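Local coordinates for protein alpha-1,6-mannanase (Bacteroides thetaiotaomicron, PDB 4V1S) that probably hydrolyses alpha-1,6-mannosidic linkages of mannan as a glycoside hydrolase of family GH76, at residues L61-S64 with Y69-N72; K276-T281 with K285-A290; D325-D328 with N332-W335. All blocks are in the same frame, centred on the assembly; numbering follows the deposited sequence. Where two conformers were deposited one is given.

Contact 1. Residues L61-S64 with Y69-N72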
ATOM      1  N   LEU A  61      17.162   9.242   7.851  1.00 12.15           N
ATOM      2  CA  LEU A  61      17.095   9.005   6.426  1.00 12.58           C
ATOM      3  C   LEU A  61      16.780  10.178   5.520  1.00 12.36           C
ATOM      4  O   LEU A  61      17.006  10.061   4.310  1.00 14.58           O
ATOM      5  CB  LEU A  61      16.130   7.852   6.130  1.00 13.17           C
ATOM      6  CG  LEU A  61      16.527   6.476   6.673  1.00 15.09           C
ATOM      7  CD1 LEU A  61      15.403   5.477   6.502  1.00 15.30           C
ATOM      8  CD2 LEU A  61      17.800   5.963   6.022  1.00 15.64           C
ATOM      9  N   LYS A  62      16.318  11.312   6.039  1.00 13.42           N
ATOM     10  CA  LYS A  62      16.094  12.452   5.146  1.00 16.64           C
ATOM     11  C   LYS A  62      17.474  12.960   4.678  1.00 15.68           C
ATOM     12  O   LYS A  62      18.411  13.028   5.458  1.00 16.39           O
ATOM     13  CB  LYS A  62      15.309  13.575   5.828  1.00 17.77           C
ATOM     14  CG  LYS A  62      14.836  14.648   4.863  1.00 18.20           C
ATOM     15  CD  LYS A  62      14.051  15.749   5.574  1.00 24.28           C
ATOM     16  CE  LYS A  62      12.944  16.350   4.676  1.00 32.92           C
ATOM     17  NZ  LYS A  62      11.723  16.895   5.374  1.00 39.99           N
ATOM     18  N   ILE A  63      17.590  13.234   3.389  1.00 12.60           N
ATOM     19  CA  ILE A  63      18.826  13.703   2.819  1.00 13.38           C
ATOM     20  C   ILE A  63      18.877  15.193   3.108  1.00 13.45           C
ATOM     21  O   ILE A  63      17.984  15.959   2.703  1.00 13.50           O
ATOM     22  CB  ILE A  63      18.901  13.406   1.316  1.00 12.83           C
ATOM     23  CG1 ILE A  63      18.788  11.894   1.071  1.00 13.63           C
ATOM     24  CG2 ILE A  63      20.191  13.974   0.725  1.00 14.55           C
ATOM     25  CD1 ILE A  63      18.759  11.504  -0.391  1.00 15.82           C
ATOM     26  N   SER A  64      19.921  15.583   3.838  1.00 14.31           N
ATOM     27  CA  SER A  64      20.125  16.969   4.274  1.00 16.08           C
ATOM     28  C   SER A  64      19.840  17.954   3.158  1.00 17.71           C
ATOM     29  O   SER A  64      20.370  17.793   2.048  1.00 18.21           O
ATOM     30  CB  SER A  64      21.573  17.132   4.706  1.00 14.91           C
ATOM     31  OG  SER A  64      21.846  18.474   5.035  1.00 23.27           O
ATOM     32  N   TYR A  69      14.781  11.061   0.549  1.00 12.27           N
ATOM     33  CA  TYR A  69      15.222  10.111   1.570  1.00 12.24           C
ATOM     34  C   TYR A  69      16.209   9.136   1.000  1.00 11.96           C
ATOM     35  O   TYR A  69      16.073   8.699  -0.155  1.00 13.39           O
ATOM     36  CB  TYR A  69      14.001   9.356   2.135  1.00 13.22           C
ATOM     37  CG  TYR A  69      13.138  10.296   2.945  1.00 13.26           C
ATOM     38  CD1 TYR A  69      12.209  11.122   2.322  1.00 14.77           C
ATOM     39  CD2 TYR A  69      13.286  10.405   4.341  1.00 12.63           C
ATOM     40  CE1 TYR A  69      11.480  12.058   3.034  1.00 16.23           C
ATOM     41  CE2 TYR A  69      12.548  11.332   5.073  1.00 12.51           C
ATOM     42  CZ  TYR A  69      11.639  12.153   4.406  1.00 13.23           C
ATOM     43  OH  TYR A  69      10.904  13.084   5.090  1.00 16.15           O
ATOM     44  N   TYR A  70      17.173   8.772   1.842  1.00 14.03           N
ATOM     45  CA  TYR A  70      18.072   7.663   1.568  1.00 13.02           C
ATOM     46  C   TYR A  70      17.346   6.335   1.709  1.00 13.46           C
ATOM     47  O   TYR A  70      16.380   6.234   2.439  1.00 13.40           O
ATOM     48  CB  TYR A  70      19.233   7.645   2.553  1.00 13.09           C
ATOM     49  CG  TYR A  70      20.213   8.793   2.487  1.00 13.39           C
ATOM     50  CD1 TYR A  70      21.009   8.989   1.380  1.00 13.48           C
ATOM     51  CD2 TYR A  70      20.373   9.646   3.564  1.00 13.76           C
ATOM     52  CE1 TYR A  70      21.946  10.006   1.348  1.00 15.35           C
ATOM     53  CE2 TYR A  70      21.302  10.662   3.538  1.00 13.93           C
ATOM     54  CZ  TYR A  70      22.077  10.851   2.416  1.00 14.99           C
ATOM     55  OH  TYR A  70      23.027  11.863   2.389  1.00 18.21           O
ATOM     56  N   GLU A  71      17.845   5.307   1.013  1.00 11.38           N
ATOM     57  CA  GLU A  71      17.251   3.974   1.116  1.00 12.43           C
ATOM     58  C   GLU A  71      17.452   3.319   2.469  1.00 13.36           C
ATOM     59  O   GLU A  71      16.559   2.645   2.970  1.00 14.03           O
ATOM     60  CB  GLU A  71      17.798   3.038   0.035  1.00 13.03           C
ATOM     61  CG  GLU A  71      17.191   1.632   0.023  1.00 15.52           C
ATOM     62  CD  GLU A  71      15.664   1.585  -0.127  1.00 15.77           C
ATOM     63  OE1 GLU A  71      15.068   2.577  -0.564  1.00 14.81           O
ATOM     64  OE2 GLU A  71      15.037   0.554   0.229  1.00 18.45           O
ATOM     65  N   ASN A  72      18.646   3.453   3.044  1.00 14.83           N
ATOM     66  CA  ASN A  72      18.980   2.656   4.216  1.00 14.71           C
ATOM     67  C   ASN A  72      20.047   3.344   5.072  1.00 14.19           C
ATOM     68  O   ASN A  72      20.527   4.444   4.749  1.00 15.08           O
ATOM     69  CB  ASN A  72      19.384   1.238   3.801  1.00 17.25           C
ATOM     70  CG  ASN A  72      20.651   1.210   2.969  1.00 16.94           C
ATOM     71  OD1 ASN A  72      21.574   2.003   3.181  1.00 18.25           O
ATOM     72  ND2 ASN A  72      20.697   0.306   2.023  1.00 19.09           N
TER
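One backbone hydrogen bond joins Leu-61 to Tyr-70. Tyr-70 N donates a hydrogen bond to Leu-61 O at 2.8 Å. The bond is nearly straight, 164° at the hydrogen, and lies in the carbonyl plane. Leu-61 O also takes a CA-H...O contact from Tyr-69 CA at 3.3 Å, so two donors of unequal strength share it.

Ring contacts come next. Ile-63 lays CG1 over the middle of the Tyr-70 ring, 3.4 Å from Ile-63 CG1 to the ring centroid and only 1° off the normal. This is a CH-pi contact. Ile-63 CG1 stands anti to its own carbonyl carbon (chi1 -59°), and this turns CG1 and CD1 to the ring while CG2 lies near Tyr-70 OH. The aliphatic part of Lys-62 crosses the Tyr-69 ring obliquely, with Lys-62 CB 3.6 Å from Tyr-69 CE2 and Lys-62 CG over one face. The hydroxyl of Tyr-69 bonds to Asp-58 of helix 46-61, which fixes the far end of the ring.

The remaining contacts are apolar or nearly so. Leu-61 CD2 reaches Tyr-70 CB at 4.1 Å and also lies against Asn-72 O. Leu-374 of helix 374-394 touches both Leu-61 and Tyr-69.

Lys-62 and Tyr-69 form a single beta bridge. It closes the loop that leaves helix 46-61 in the alpha/alpha barrel expected of the six-hairpin clan.

Contact 2. Residues K276-T281 with K285-A290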
ATOM      1  N   LYS A 276     -14.594  -2.289  -2.574  1.00 16.61           N
ATOM      2  CA  LYS A 276     -15.034  -1.192  -3.449  0.50 18.31           C
ATOM      3  C   LYS A 276     -15.906  -1.701  -4.587  1.00 18.08           C
ATOM      4  O   LYS A 276     -16.868  -1.036  -4.977  1.00 19.62           O
ATOM      5  CB  LYS A 276     -13.868  -0.376  -3.998  0.50 17.53           C
ATOM      6  CG  LYS A 276     -13.093   0.325  -2.895  0.50 19.69           C
ATOM      7  CD  LYS A 276     -12.260   1.487  -3.394  0.50 17.30           C
ATOM      8  CE  LYS A 276     -13.102   2.752  -3.545  0.50 19.27           C
ATOM      9  NZ  LYS A 276     -13.507   3.281  -2.206  0.50 29.19           N
ATOM     10  N   MET A 277     -15.581  -2.885  -5.111  1.00 16.51           N
ATOM     11  CA  MET A 277     -16.382  -3.463  -6.193  1.00 18.88           C
ATOM     12  C   MET A 277     -17.768  -3.810  -5.692  1.00 21.05           C
ATOM     13  O   MET A 277     -18.746  -3.622  -6.411  1.00 21.44           O
ATOM     14  CB  MET A 277     -15.694  -4.674  -6.800  1.00 19.03           C
ATOM     15  CG  MET A 277     -14.374  -4.291  -7.468  1.00 16.22           C
ATOM     16  SD  MET A 277     -13.368  -5.644  -8.035  1.00 17.47           S
ATOM     17  CE  MET A 277     -14.220  -5.999  -9.587  1.00 18.89           C
ATOM     18  N   TYR A 278     -17.852  -4.261  -4.445  1.00 17.76           N
ATOM     19  CA  TYR A 278     -19.139  -4.487  -3.812  1.00 21.63           C
ATOM     20  C   TYR A 278     -19.969  -3.214  -3.735  1.00 23.21           C
ATOM     21  O   TYR A 278     -21.147  -3.210  -4.107  1.00 27.97           O
ATOM     22  CB  TYR A 278     -18.942  -5.056  -2.410  1.00 20.19           C
ATOM     23  CG  TYR A 278     -20.226  -5.161  -1.627  1.00 23.99           C
ATOM     24  CD1 TYR A 278     -21.293  -5.917  -2.102  1.00 26.49           C
ATOM     25  CD2 TYR A 278     -20.367  -4.513  -0.404  1.00 27.01           C
ATOM     26  CE1 TYR A 278     -22.473  -6.014  -1.385  1.00 31.94           C
ATOM     27  CE2 TYR A 278     -21.533  -4.621   0.322  1.00 33.90           C
ATOM     28  CZ  TYR A 278     -22.585  -5.364  -0.178  1.00 29.07           C
ATOM     29  OH  TYR A 278     -23.740  -5.472   0.554  1.00 37.92           O
ATOM     30  N   GLN A 279     -19.368  -2.130  -3.265  1.00 22.56           N
ATOM     31  CA  GLN A 279     -20.095  -0.850  -3.184  1.00 24.95           C
ATOM     32  C   GLN A 279     -20.557  -0.364  -4.564  1.00 27.79           C
ATOM     33  O   GLN A 279     -21.670   0.165  -4.699  1.00 29.89           O
ATOM     34  CB  GLN A 279     -19.229   0.218  -2.508  1.00 22.84           C
ATOM     35  CG  GLN A 279     -18.925  -0.080  -1.045  1.00 29.79           C
ATOM     36  CD  GLN A 279     -20.166  -0.277  -0.155  1.00 38.36           C
ATOM     37  OE1 GLN A 279     -20.123  -1.000   0.856  1.00 38.66           O
ATOM     38  NE2 GLN A 279     -21.269   0.368  -0.512  1.00 41.40           N
ATOM     39  N   ALA A 280     -19.730  -0.567  -5.584  1.00 27.10           N
ATOM     40  CA  ALA A 280     -20.041  -0.097  -6.936  1.00 27.79           C
ATOM     41  C   ALA A 280     -21.133  -0.912  -7.641  1.00 29.27           C
ATOM     42  O   ALA A 280     -21.956  -0.353  -8.377  1.00 33.71           O
ATOM     43  CB  ALA A 280     -18.782  -0.074  -7.788  1.00 24.00           C
ATOM     44  N   THR A 281     -21.125  -2.225  -7.432  1.00 28.44           N
ATOM     45  CA  THR A 281     -21.993  -3.134  -8.179  1.00 30.33           C
ATOM     46  C   THR A 281     -23.171  -3.644  -7.361  1.00 31.21           C
ATOM     47  O   THR A 281     -24.150  -4.130  -7.927  1.00 38.39           O
ATOM     48  CB  THR A 281     -21.208  -4.362  -8.672  1.00 25.41           C
ATOM     49  OG1 THR A 281     -20.772  -5.119  -7.544  1.00 24.23           O
ATOM     50  CG2 THR A 281     -20.007  -3.942  -9.547  1.00 27.54           C
ATOM     51  N   LYS A 285     -21.373 -11.216  -4.178  1.00 21.32           N
ATOM     52  CA  LYS A 285     -20.206 -12.081  -4.373  1.00 23.83           C
ATOM     53  C   LYS A 285     -18.905 -11.398  -3.976  1.00 19.52           C
ATOM     54  O   LYS A 285     -17.994 -12.053  -3.493  1.00 20.67           O
ATOM     55  CB  LYS A 285     -20.090 -12.559  -5.819  1.00 24.95           C
ATOM     56  CG  LYS A 285     -19.495 -11.547  -6.800  1.00 33.05           C
ATOM     57  CD  LYS A 285     -19.605 -12.062  -8.226  1.00 35.91           C
ATOM     58  CE  LYS A 285     -18.887 -11.153  -9.207  1.00 37.74           C
ATOM     59  NZ  LYS A 285     -18.730 -11.842 -10.512  1.00 39.31           N
ATOM     60  N   TYR A 286     -18.807 -10.096  -4.201  1.00 20.11           N
ATOM     61  CA  TYR A 286     -17.582  -9.374  -3.866  1.00 18.78           C
ATOM     62  C   TYR A 286     -17.399  -9.280  -2.342  1.00 19.18           C
ATOM     63  O   TYR A 286     -16.275  -9.421  -1.832  1.00 17.83           O
ATOM     64  CB  TYR A 286     -17.592  -7.982  -4.495  1.00 19.61           C
ATOM     65  CG  TYR A 286     -17.504  -7.988  -6.006  1.00 19.58           C
ATOM     66  CD1 TYR A 286     -16.372  -8.470  -6.645  1.00 19.74           C
ATOM     67  CD2 TYR A 286     -18.548  -7.494  -6.796  1.00 21.04           C
ATOM     68  CE1 TYR A 286     -16.263  -8.481  -8.024  1.00 17.83           C
ATOM     69  CE2 TYR A 286     -18.462  -7.492  -8.191  1.00 22.27           C
ATOM     70  CZ  TYR A 286     -17.328  -7.994  -8.806  1.00 17.97           C
ATOM     71  OH  TYR A 286     -17.220  -8.014 -10.163  1.00 22.77           O
ATOM     72  N   LEU A 287     -18.483  -9.030  -1.617  1.00 19.90           N
ATOM     73  CA  LEU A 287     -18.419  -8.978  -0.163  1.00 20.68           C
ATOM     74  C   LEU A 287     -18.100 -10.353   0.405  1.00 19.27           C
ATOM     75  O   LEU A 287     -17.276 -10.466   1.313  1.00 18.78           O
ATOM     76  CB  LEU A 287     -19.713  -8.439   0.439  1.00 21.47           C
ATOM     77  CG  LEU A 287     -19.759  -8.261   1.961  1.00 22.52           C
ATOM     78  CD1 LEU A 287     -18.716  -7.262   2.459  1.00 23.93           C
ATOM     79  CD2 LEU A 287     -21.152  -7.818   2.383  1.00 25.14           C
ATOM     80  N   SER A 288     -18.749 -11.397  -0.120  1.00 19.25           N
ATOM     81  CA  SER A 288     -18.487 -12.752   0.350  1.00 18.95           C
ATOM     82  C   SER A 288     -17.015 -13.136   0.137  1.00 18.52           C
ATOM     83  O   SER A 288     -16.394 -13.713   1.028  1.00 20.33           O
ATOM     84  CB  SER A 288     -19.409 -13.777  -0.342  1.00 24.46           C
ATOM     85  OG  SER A 288     -20.758 -13.502  -0.007  1.00 34.30           O
ATOM     86  N   GLN A 289     -16.463 -12.799  -1.031  1.00 18.02           N
ATOM     87  CA  GLN A 289     -15.081 -13.097  -1.333  1.00 16.97           C
ATOM     88  C   GLN A 289     -14.136 -12.342  -0.394  1.00 14.83           C
ATOM     89  O   GLN A 289     -13.185 -12.926   0.153  1.00 15.13           O
ATOM     90  CB  GLN A 289     -14.770 -12.772  -2.788  1.00 16.93           C
ATOM     91  CG  GLN A 289     -13.360 -13.151  -3.192  1.00 15.09           C
ATOM     92  CD  GLN A 289     -13.123 -14.643  -3.130  1.00 17.32           C
ATOM     93  OE1 GLN A 289     -13.716 -15.418  -3.900  1.00 19.62           O
ATOM     94  NE2 GLN A 289     -12.264 -15.069  -2.207  1.00 16.51           N
ATOM     95  N   ALA A 290     -14.408 -11.064  -0.179  1.00 15.65           N
ATOM     96  CA  ALA A 290     -13.595 -10.249   0.737  1.00 16.34           C
ATOM     97  C   ALA A 290     -13.594 -10.853   2.143  1.00 17.75           C
ATOM     98  O   ALA A 290     -12.542 -10.981   2.770  1.00 16.11           O
ATOM     99  CB  ALA A 290     -14.105  -8.829   0.766  1.00 17.26           C
TER
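Tyr-286 meets Met-277 with a ring face and Thr-281 with a ring edge, and this is the tight side of the contact. Met-277 CB sits over the centre of the ring, 3.8 Å from the Tyr-286 centroid. Its chain bends at chi3 (80°), which brings Met-277 CE to 3.6 Å from Tyr-286 CE1. The sulfur lies obliquely to the ring in a Met-aromatic contact. Thr-281 OG1 is 3.3 Å from Tyr-286 CD2. Thr-281 OG1 also donates to Met-277 O at 2.8 Å. Thr-281 N reaches the same oxygen from the opposite face of its plane. Ile-229 and Asn-232 of helix 222-239 touch both Met-277 and Tyr-286. Replacing Tyr-286 by alanine would probably open a gap beside Met-277 CB and CE and leave the Met-277 methyl freer to turn.

The other side is looser and more exposed. Here Leu-287 CB lies over the face of Tyr-278, 3.8 Å from the Tyr-278 ring centroid. Leu-287 CD2 spreads toward the phenol end, and Tyr-278 OH bonds to Glu-284.

The segment axes approach to 8.2 Å at 164°, close to antiparallel. This is a helical hairpin, the unit from which the alpha/alpha barrel of six-hairpin glycosidases is built.

Contact 3. Residues D325-D328 with N332-W335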
ATOM      1  N   ASP A 325     -11.308  -0.834   6.327  1.00 13.92           N
ATOM      2  CA  ASP A 325     -12.313  -0.821   5.281  1.00 15.10           C
ATOM      3  C   ASP A 325     -13.548  -1.605   5.701  1.00 15.63           C
ATOM      4  O   ASP A 325     -14.668  -1.205   5.379  1.00 19.16           O
ATOM      5  CB  ASP A 325     -11.820  -1.434   3.976  1.00 16.31           C
ATOM      6  CG  ASP A 325     -10.843  -0.568   3.231  1.00 18.01           C
ATOM      7  OD1 ASP A 325     -10.605   0.632   3.574  1.00 17.75           O
ATOM      8  OD2 ASP A 325     -10.268  -1.119   2.277  1.00 21.76           O
ATOM      9  N   MET A 326     -13.360  -2.718   6.413  1.00 16.17           N
ATOM     10  CA  MET A 326     -14.495  -3.491   6.909  0.50 18.01           C
ATOM     11  C   MET A 326     -15.342  -2.667   7.880  1.00 18.18           C
ATOM     12  O   MET A 326     -16.556  -2.715   7.823  1.00 22.14           O
ATOM     13  CB  MET A 326     -14.061  -4.803   7.571  0.50 17.29           C
ATOM     14  CG  MET A 326     -13.743  -5.901   6.585  0.50 20.22           C
ATOM     15  SD  MET A 326     -15.160  -6.343   5.539  0.50 22.72           S
ATOM     16  CE  MET A 326     -14.521  -7.805   4.736  0.50 21.24           C
ATOM     17  N   TYR A 327     -14.693  -1.880   8.732  1.00 17.53           N
ATOM     18  CA  TYR A 327     -15.413  -1.037   9.673  1.00 20.06           C
ATOM     19  C   TYR A 327     -16.193  -0.006   8.878  1.00 18.49           C
ATOM     20  O   TYR A 327     -17.358   0.231   9.166  1.00 20.96           O
ATOM     21  CB  TYR A 327     -14.489  -0.361  10.700  1.00 17.71           C
ATOM     22  CG  TYR A 327     -15.226   0.658  11.515  1.00 21.64           C
ATOM     23  CD1 TYR A 327     -16.031   0.265  12.575  1.00 22.01           C
ATOM     24  CD2 TYR A 327     -15.227   2.029  11.146  1.00 27.52           C
ATOM     25  CE1 TYR A 327     -16.743   1.201  13.303  1.00 27.05           C
ATOM     26  CE2 TYR A 327     -15.955   2.977  11.864  1.00 25.20           C
ATOM     27  CZ  TYR A 327     -16.714   2.547  12.941  1.00 27.99           C
ATOM     28  OH  TYR A 327     -17.448   3.442  13.681  1.00 34.82           O
ATOM     29  N   ASP A 328     -15.565   0.607   7.870  1.00 18.85           N
ATOM     30  CA  ASP A 328     -16.285   1.541   6.983  1.00 21.60           C
ATOM     31  C   ASP A 328     -17.526   0.883   6.328  1.00 21.45           C
ATOM     32  O   ASP A 328     -18.550   1.546   6.075  1.00 26.10           O
ATOM     33  CB  ASP A 328     -15.373   2.046   5.852  1.00 20.42           C
ATOM     34  CG  ASP A 328     -14.221   2.879   6.341  1.00 20.90           C
ATOM     35  OD1 ASP A 328     -14.256   3.359   7.491  1.00 25.52           O
ATOM     36  OD2 ASP A 328     -13.255   3.053   5.540  1.00 22.34           O
ATOM     37  N   ASN A 332     -18.995  -2.357  12.354  1.00 26.61           N
ATOM     38  CA  ASN A 332     -18.757  -3.242  13.477  1.00 24.37           C
ATOM     39  C   ASN A 332     -17.398  -2.920  14.093  1.00 26.67           C
ATOM     40  O   ASN A 332     -16.371  -3.070  13.457  1.00 22.51           O
ATOM     41  CB  ASN A 332     -18.800  -4.700  13.015  1.00 20.73           C
ATOM     42  CG  ASN A 332     -18.768  -5.674  14.159  1.00 26.24           C
ATOM     43  OD1 ASN A 332     -18.366  -5.357  15.272  1.00 30.16           O
ATOM     44  ND2 ASN A 332     -19.168  -6.901  13.876  1.00 33.30           N
ATOM     45  N   THR A 333     -17.406  -2.482  15.352  1.00 22.93           N
ATOM     46  CA  THR A 333     -16.178  -2.049  16.001  1.00 24.73           C
ATOM     47  C   THR A 333     -15.197  -3.193  16.273  1.00 21.91           C
ATOM     48  O   THR A 333     -14.049  -2.917  16.580  1.00 26.19           O
ATOM     49  CB  THR A 333     -16.451  -1.287  17.333  1.00 29.40           C
ATOM     50  OG1 THR A 333     -17.170  -2.134  18.239  1.00 29.77           O
ATOM     51  CG2 THR A 333     -17.240   0.006  17.081  1.00 31.96           C
ATOM     52  N   VAL A 334     -15.623  -4.459  16.160  1.00 21.01           N
ATOM     53  CA  VAL A 334     -14.677  -5.581  16.252  1.00 21.68           C
ATOM     54  C   VAL A 334     -13.487  -5.383  15.301  1.00 21.41           C
ATOM     55  O   VAL A 334     -12.346  -5.739  15.620  1.00 20.43           O
ATOM     56  CB  VAL A 334     -15.343  -6.949  15.960  1.00 21.19           C
ATOM     57  CG1 VAL A 334     -15.690  -7.125  14.479  1.00 31.94           C
ATOM     58  CG2 VAL A 334     -14.415  -8.086  16.389  1.00 25.80           C
ATOM     59  N   TRP A 335     -13.755  -4.828  14.126  1.00 20.01           N
ATOM     60  CA  TRP A 335     -12.691  -4.618  13.137  1.00 17.49           C
ATOM     61  C   TRP A 335     -11.678  -3.583  13.642  1.00 17.28           C
ATOM     62  O   TRP A 335     -10.496  -3.744  13.440  1.00 17.62           O
ATOM     63  CB  TRP A 335     -13.270  -4.134  11.813  1.00 16.64           C
ATOM     64  CG  TRP A 335     -14.245  -5.074  11.184  1.00 14.84           C
ATOM     65  CD1 TRP A 335     -15.539  -4.809  10.908  1.00 17.37           C
ATOM     66  CD2 TRP A 335     -13.997  -6.416  10.736  1.00 17.64           C
ATOM     67  NE1 TRP A 335     -16.143  -5.907  10.335  1.00 18.96           N
ATOM     68  CE2 TRP A 335     -15.210  -6.903  10.200  1.00 18.70           C
ATOM     69  CE3 TRP A 335     -12.870  -7.256  10.730  1.00 19.77           C
ATOM     70  CZ2 TRP A 335     -15.328  -8.179   9.644  1.00 20.88           C
ATOM     71  CZ3 TRP A 335     -12.990  -8.520  10.188  1.00 22.55           C
ATOM     72  CH2 TRP A 335     -14.217  -8.979   9.666  1.00 22.08           C
TER
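Trp-335 CG is anti to its carbonyl carbon (chi1 -60°), which directs the indole to Met-326, and chi2 (119°) turns a ring face to Met-326 CB. Met-326 CB lies 3.4 Å from the centroid of the Trp-335 five-membered ring, almost on the normal, as a CH-pi contact. In the one of two Met-326 conformers described here, the bend at chi2 (-60°) leads the thioether away. Met-326 SD is then oblique to the indole, 5.0 Å from the centroid of the Trp-335 six-membered ring, a Met-aromatic contact. Val-334 CG1 lies over the opposite face of the indole.

The two segments flank the tight turn between helix 313-330 and helix 334-350, a helical hairpin of the alpha/alpha barrel. Asn-332 caps the second helix. Asn-332 OD1 accepts from Val-334 N at 3.0 Å, with the donor above the plane of the amide carbonyl. Asn-332 O meets the edge of Tyr-327, 3.5 Å from Tyr-327 CD1. Thr-333 lies side by side with that tyrosine, Thr-333 CG2 4.0 Å from Tyr-327 CE1. The indole N-H of Trp-335 is held by Asp-330. Leu-294 of helix 284-301 touches both Met-326 and Trp-335, while Tyr-390 and Leu-394 of helix 374-394 pack on Tyr-327.

In the fold
The three contacts follow one another along the chain. None nests in or crosses another. Contact 1 comes first and closes a short loop inside the longer connection between helix 46-61 and helix 81-97, near helix 374-394 from the C-terminal end. Contact 2 closes the turn between helices 264-281 and 284-301. Contact 3 does the same for helices 313-330 and 334-350. Contacts 2 and 3 have centres about 15 Å apart and touch where helix 284-301 and helix 313-330 pack together, with Met-326 against Ala-290. Contact 1 is on the opposite side of the chain's centre, its centre about 40 Å from that of contact 2 and 36 Å from that of contact 3.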